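Extracellular solute-binding protein, family 3 (Methylophaga aminisulfidivorans MP, PDB 5SV6) is of unknown function but has a periplasmic binding protein-like architecture and is probably linked to the methanol dehydrogenase system. Local coordinates at residues A[78-83]-A[265-270]; A[64-69]-A[286-291]. All blocks are in the same frame, centred on the assembly; numbering follows the deposited sequence.

Helix 66-77 joins the two interactions, which lie at its opposite ends, with centres about 19 Å apart. Interaction 2 gathers at its first turn and is wholly buried about 10 Å from the centre of the chain; interaction 1 follows its C-terminal end, some 23 Å from that centre and only partly buried. The partners are also consecutive: helix 262-274 serves interaction 1, and the end of helix 276-286, with the tail after it, serves interaction 2. The chemistry follows the place. At the margin, residues 78-83 and 265-270 combine an arginine-glutamate salt bridge with apolar packing; inside, residues 64-69 and 286-291 meet through a phenylalanine ring, with no direct hydrogen bond.

Interaction 1. Residues A[78-83]-A[265-270]; sequences MDRELE and LKEINT
M78, modelled as selenomethionine, and R80 reach the same face of helix 262-274, where E267 and I268 receive them. The M78 side chain runs out extended and then turns at its last bond (chi3 74°), which brings M78 CE to 3.6 Å from E267 CB. M78 CE also lies 4.0 Å from I268 CG1, so a flexible, unbranched chain (a selenoether in the labelled protein, a thioether in methionine) fits over the base of a glutamate and the flank of a branched isoleucine. R80 crosses E267 at about a right angle. R80 NH2 gives a hydrogen bond to E267 OE1 at 3.3 Å, part of a salt bridge, with an N-H...O angle of 158°. The oxygen lies near the guanidinium plane, yet the donor stands above the carboxylate, and the two planes are turned 60° apart, so the groups do not pair flat.

Further out, the stronger polar partner of R80 is the carbonyl O of T46, bonded to NH1, which positions the guanidinium for E267; I268 packs on strands 118-133 and 247-257. Just after M78, D79, with positive phi, completes a Schellman motif at the end of helix 66-77, the helix of a beta-alpha-beta unit between parallel strands 47-52 and 82-87. A long, single N-H...O link is probably modest in strength; with the M78 packing it ties that turn to helix 262-274.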
loop_
_atom_site.group_PDB
_atom_site.type_symbol
_atom_site.label_atom_id
_atom_site.label_comp_id
_atom_site.label_asym_id
_atom_site.label_seq_id
_atom_site.Cartn_x
_atom_site.Cartn_y
_atom_site.Cartn_z
HETATM N N MSE A 78 12.589 14.634 -15.325
HETATM C CA MSE A 78 13.988 14.880 -15.017
HETATM C C MSE A 78 14.861 14.804 -16.259
HETATM O O MSE A 78 16.082 14.935 -16.168
HETATM C CB MSE A 78 14.490 13.858 -13.985
HETATM C CG MSE A 78 13.743 13.907 -12.673
HETATM SE SE MSE A 78 14.252 12.441 -11.490
HETATM C CE MSE A 78 16.008 13.135 -10.975
ATOM N N ASP A 79 14.236 14.581 -17.413
ATOM C CA ASP A 79 14.967 14.371 -18.665
ATOM C C ASP A 79 15.972 13.221 -18.586
ATOM O O ASP A 79 17.097 13.318 -19.089
ATOM C CB ASP A 79 15.655 15.662 -19.111
ATOM C CG ASP A 79 14.660 16.761 -19.431
ATOM O OD1 ASP A 79 13.685 16.491 -20.163
ATOM O OD2 ASP A 79 14.841 17.892 -18.936
ATOM N N ARG A 80 15.567 12.122 -17.967
ATOM C CA ARG A 80 16.435 10.956 -17.900
ATOM C C ARG A 80 15.805 9.754 -18.588
ATOM O O ARG A 80 14.583 9.656 -18.697
ATOM C CB ARG A 80 16.737 10.607 -16.446
ATOM C CG ARG A 80 17.544 11.658 -15.707
ATOM C CD ARG A 80 17.652 11.261 -14.258
ATOM N NE ARG A 80 18.494 12.152 -13.473
ATOM C CZ ARG A 80 19.536 11.744 -12.764
ATOM N NH1 ARG A 80 19.873 10.459 -12.756
ATOM N NH2 ARG A 80 20.240 12.617 -12.068
ATOM N N GLU A 81 16.643 8.830 -19.036
ATOM C CA GLU A 81 16.140 7.570 -19.546
ATOM C C GLU A 81 15.823 6.641 -18.379
ATOM O O GLU A 81 16.669 6.401 -17.521
ATOM C CB GLU A 81 17.152 6.911 -20.477
ATOM C CG GLU A 81 16.771 5.487 -20.823
ATOM C CD GLU A 81 17.578 4.931 -21.972
ATOM O OE1 GLU A 81 18.772 5.282 -22.083
ATOM O OE2 GLU A 81 17.000 4.153 -22.767
ATOM N N LEU A 82 14.601 6.123 -18.356
ATOM C CA LEU A 82 14.166 5.234 -17.292
ATOM C C LEU A 82 14.750 3.834 -17.453
ATOM O O LEU A 82 14.648 3.214 -18.516
ATOM C CB LEU A 82 12.636 5.196 -17.236
ATOM C CG LEU A 82 11.964 4.171 -16.327
ATOM C CD1 LEU A 82 12.391 4.335 -14.868
ATOM C CD2 LEU A 82 10.458 4.270 -16.475
ATOM N N GLU A 83 15.399 3.359 -16.397
ATOM C CA GLU A 83 15.927 2.007 -16.357
ATOM C C GLU A 83 15.375 1.314 -15.109
ATOM O O GLU A 83 15.721 1.682 -13.987
ATOM C CB GLU A 83 17.465 2.050 -16.303
ATOM C CG GLU A 83 18.142 0.703 -16.132
ATOM C CD GLU A 83 19.662 0.807 -16.066
ATOM O OE1 GLU A 83 20.219 1.839 -16.505
ATOM O OE2 GLU A 83 20.299 -0.140 -15.558
ATOM N N LEU A 265 18.168 13.638 -4.626
ATOM C CA LEU A 265 16.959 13.984 -3.880
ATOM C C LEU A 265 16.421 15.371 -4.242
ATOM O O LEU A 265 15.210 15.564 -4.375
ATOM C CB LEU A 265 17.218 13.913 -2.376
ATOM C CG LEU A 265 16.028 14.220 -1.454
ATOM C CD1 LEU A 265 14.966 13.162 -1.579
ATOM C CD2 LEU A 265 16.466 14.355 0.005
ATOM N N LYS A 266 17.317 16.344 -4.385
ATOM C CA LYS A 266 16.895 17.682 -4.783
ATOM C C LYS A 266 16.261 17.693 -6.186
ATOM O O LYS A 266 15.248 18.352 -6.400
ATOM C CB LYS A 266 18.055 18.697 -4.661
ATOM C CG LYS A 266 18.464 18.941 -3.209
ATOM C CD LYS A 266 19.424 20.123 -3.046
ATOM C CE LYS A 266 20.693 19.936 -3.860
ATOM N NZ LYS A 266 21.657 21.086 -3.700
ATOM N N GLU A 267 16.843 16.959 -7.132
ATOM C CA GLU A 267 16.277 16.887 -8.481
ATOM C C GLU A 267 14.904 16.212 -8.466
ATOM O O GLU A 267 13.992 16.590 -9.203
ATOM C CB GLU A 267 17.211 16.128 -9.433
ATOM C CG GLU A 267 18.475 16.885 -9.813
ATOM C CD GLU A 267 19.258 16.203 -10.928
ATOM O OE1 GLU A 267 18.648 15.488 -11.761
ATOM O OE2 GLU A 267 20.491 16.386 -10.968
ATOM N N ILE A 268 14.772 15.200 -7.618
ATOM C CA ILE A 268 13.512 14.506 -7.469
ATOM C C ILE A 268 12.427 15.430 -6.915
ATOM O O ILE A 268 11.326 15.482 -7.446
ATOM C CB ILE A 268 13.691 13.237 -6.596
ATOM C CG1 ILE A 268 14.466 12.190 -7.404
ATOM C CG2 ILE A 268 12.333 12.705 -6.159
ATOM C CD1 ILE A 268 14.936 10.978 -6.619
ATOM N N ASN A 269 12.746 16.174 -5.866
ATOM C CA ASN A 269 11.781 17.093 -5.289
ATOM C C ASN A 269 11.323 18.145 -6.299
ATOM O O ASN A 269 10.152 18.504 -6.356
ATOM C CB ASN A 269 12.356 17.755 -4.034
ATOM C CG ASN A 269 12.254 16.860 -2.813
ATOM O OD1 ASN A 269 11.441 15.929 -2.788
ATOM N ND2 ASN A 269 13.067 17.137 -1.793
ATOM N N THR A 270 12.263 18.619 -7.103
ATOM C CA THR A 270 11.947 19.601 -8.125
ATOM C C THR A 270 11.005 18.986 -9.147
ATOM O O THR A 270 10.023 19.607 -9.540
ATOM C CB THR A 270 13.237 20.103 -8.802
ATOM O OG1 THR A 270 13.964 20.895 -7.863
ATOM C CG2 THR A 270 12.941 20.956 -10.044
#

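Interaction 2. Residues A[64-69]-A[286-291]; sequences EGFENQ and EGIPLL
E286 lays its carboxylate beside F66, the first residue of helix 66-77, in a protein of the periplasmic binding protein fold, and I288, two residues on, continues the contact. The E286 side chain leaves the backbone with CG opposite N (chi1 -180°) and bends at the next bond, which brings E286 OE1 to 3.8 Å from F66 CB and E286 OE2 to 3.8 Å from F66 CD2. Carboxylate and ring planes are 43° apart. A carboxylate buried here is probably kept charged by its partners: E286 OE2 forms a salt bridge with R221 NE, and a water oxygen lies 2.6 Å from E286 OE1, with a longer, weak link to Q69 OE1.

G287 is the first residue to leave the helical conformation, in a Schellman motif. Its positive phi would press a side chain against the preceding carbonyl, so glycine suits the place. The turn directs I288 back to the ring, and I288 CD1 settles over one face of F66 in a CH-pi contact, 4.0 Å from the F66 centroid and 14° off the normal. The slender ethyl arm of isoleucine lets one methyl reach that face, while L283 and Y124 also pack on the ring. Were F66 an alanine, the I288 methyl would probably lose its aromatic face and a gap would be likely to open where the ring meets E286 OE2, L283 and Y124.

P289 carries the tail onward, its side chain resting on strand 230-234 and its carbonyl bonded to S126; L290 packs on Y124, and the backbone of L291 pairs with K125. From helix 276-286 the tail thus passes the start of helix 66-77 and goes on to strands 118-133 and 230-234. There G65 is the N-cap of helix 66-77, and G65 N donates to N68 OD1 at 2.9 Å.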
loop_
_atom_site.group_PDB
_atom_site.type_symbol
_atom_site.label_atom_id
_atom_site.label_comp_id
_atom_site.label_asym_id
_atom_site.label_seq_id
_atom_site.Cartn_x
_atom_site.Cartn_y
_atom_site.Cartn_z
ATOM N N GLU A 64 2.855 -2.553 -15.793
ATOM C CA GLU A 64 1.412 -2.315 -15.741
ATOM C C GLU A 64 0.921 -1.717 -14.411
ATOM O O GLU A 64 -0.252 -1.341 -14.283
ATOM C CB GLU A 64 0.667 -3.609 -16.051
ATOM C CG GLU A 64 0.930 -4.117 -17.460
ATOM C CD GLU A 64 0.386 -5.506 -17.689
ATOM O OE1 GLU A 64 0.319 -6.297 -16.723
ATOM O OE2 GLU A 64 0.023 -5.805 -18.847
ATOM N N GLY A 65 1.817 -1.607 -13.436
ATOM C CA GLY A 65 1.442 -1.098 -12.129
ATOM C C GLY A 65 1.418 0.424 -12.080
ATOM O O GLY A 65 2.051 1.071 -12.907
ATOM N N PHE A 66 0.714 0.997 -11.106
ATOM C CA PHE A 66 0.612 2.461 -11.030
ATOM C C PHE A 66 1.942 3.152 -10.716
ATOM O O PHE A 66 2.197 4.263 -11.202
ATOM C CB PHE A 66 -0.549 2.945 -10.127
ATOM C CG PHE A 66 -0.279 2.872 -8.639
ATOM C CD1 PHE A 66 0.431 3.872 -7.992
ATOM C CD2 PHE A 66 -0.801 1.842 -7.883
ATOM C CE1 PHE A 66 0.653 3.816 -6.632
ATOM C CE2 PHE A 66 -0.578 1.780 -6.530
ATOM C CZ PHE A 66 0.149 2.766 -5.898
ATOM N N GLU A 67 2.799 2.500 -9.935
ATOM C CA GLU A 67 4.132 3.071 -9.681
ATOM C C GLU A 67 5.041 3.000 -10.909
ATOM O O GLU A 67 5.997 3.783 -11.031
ATOM C CB GLU A 67 4.817 2.415 -8.468
ATOM C CG GLU A 67 4.176 2.761 -7.106
ATOM C CD GLU A 67 4.935 2.154 -5.920
ATOM O OE1 GLU A 67 5.807 1.284 -6.122
ATOM O OE2 GLU A 67 4.664 2.560 -4.779
ATOM N N ASN A 68 4.773 2.057 -11.810
ATOM C CA ASN A 68 5.544 1.992 -13.044
ATOM C C ASN A 68 5.250 3.234 -13.888
ATOM O O ASN A 68 6.151 3.824 -14.500
ATOM C CB ASN A 68 5.221 0.722 -13.849
ATOM C CG ASN A 68 5.492 -0.556 -13.073
ATOM O OD1 ASN A 68 4.746 -1.533 -13.181
ATOM N ND2 ASN A 68 6.560 -0.557 -12.289
ATOM N N GLN A 69 3.974 3.619 -13.918
ATOM C CA GLN A 69 3.544 4.831 -14.600
ATOM C C GLN A 69 4.182 6.060 -13.965
ATOM O O GLN A 69 4.632 6.965 -14.663
ATOM C CB GLN A 69 2.025 4.992 -14.516
ATOM C CG GLN A 69 1.244 4.254 -15.566
ATOM C CD GLN A 69 -0.080 4.940 -15.841
ATOM O OE1 GLN A 69 -1.131 4.499 -15.370
ATOM N NE2 GLN A 69 -0.035 6.047 -16.582
ATOM N N GLU A 286 -6.275 5.566 -10.875
ATOM C CA GLU A 286 -6.162 4.270 -10.219
ATOM C C GLU A 286 -7.298 4.030 -9.215
ATOM O O GLU A 286 -7.633 2.885 -8.915
ATOM C CB GLU A 286 -4.798 4.158 -9.524
ATOM C CG GLU A 286 -4.556 2.825 -8.800
ATOM C CD GLU A 286 -4.253 1.646 -9.732
ATOM O OE1 GLU A 286 -4.098 1.843 -10.959
ATOM O OE2 GLU A 286 -4.155 0.510 -9.219
ATOM N N GLY A 287 -7.887 5.108 -8.694
ATOM C CA GLY A 287 -8.995 5.004 -7.757
ATOM C C GLY A 287 -8.571 5.222 -6.314
ATOM O O GLY A 287 -9.311 4.918 -5.371
ATOM N N ILE A 288 -7.369 5.753 -6.141
ATOM C CA ILE A 288 -6.773 5.928 -4.822
ATOM C C ILE A 288 -7.342 7.160 -4.136
ATOM O O ILE A 288 -7.349 8.239 -4.729
ATOM C CB ILE A 288 -5.239 6.111 -4.945
ATOM C CG1 ILE A 288 -4.593 4.852 -5.537
ATOM C CG2 ILE A 288 -4.614 6.480 -3.592
ATOM C CD1 ILE A 288 -3.104 4.979 -5.749
ATOM N N PRO A 289 -7.843 6.998 -2.895
ATOM C CA PRO A 289 -8.304 8.133 -2.091
ATOM C C PRO A 289 -7.116 8.979 -1.662
ATOM O O PRO A 289 -6.146 8.473 -1.095
ATOM C CB PRO A 289 -8.962 7.475 -0.869
ATOM C CG PRO A 289 -9.200 6.064 -1.252
ATOM C CD PRO A 289 -8.123 5.709 -2.239
ATOM N N LEU A 290 -7.200 10.271 -1.947
ATOM C CA LEU A 290 -6.109 11.193 -1.704
ATOM C C LEU A 290 -6.456 12.113 -0.553
ATOM O O LEU A 290 -7.487 12.783 -0.579
ATOM C CB LEU A 290 -5.837 12.010 -2.964
ATOM C CG LEU A 290 -5.320 11.167 -4.130
ATOM C CD1 LEU A 290 -5.106 12.018 -5.367
ATOM C CD2 LEU A 290 -4.037 10.460 -3.709
ATOM N N LEU A 291 -5.600 12.130 0.460
ATOM C CA LEU A 291 -5.872 12.870 1.677
ATOM C C LEU A 291 -4.986 14.107 1.807
ATOM O O LEU A 291 -5.157 14.887 2.750
ATOM C CB LEU A 291 -5.670 11.960 2.890
ATOM C CG LEU A 291 -6.756 10.893 3.009
ATOM C CD1 LEU A 291 -6.300 9.745 3.887
ATOM C CD2 LEU A 291 -8.004 11.555 3.569
HETATM O O HOH W 1 -2.612 2.980 -12.816
#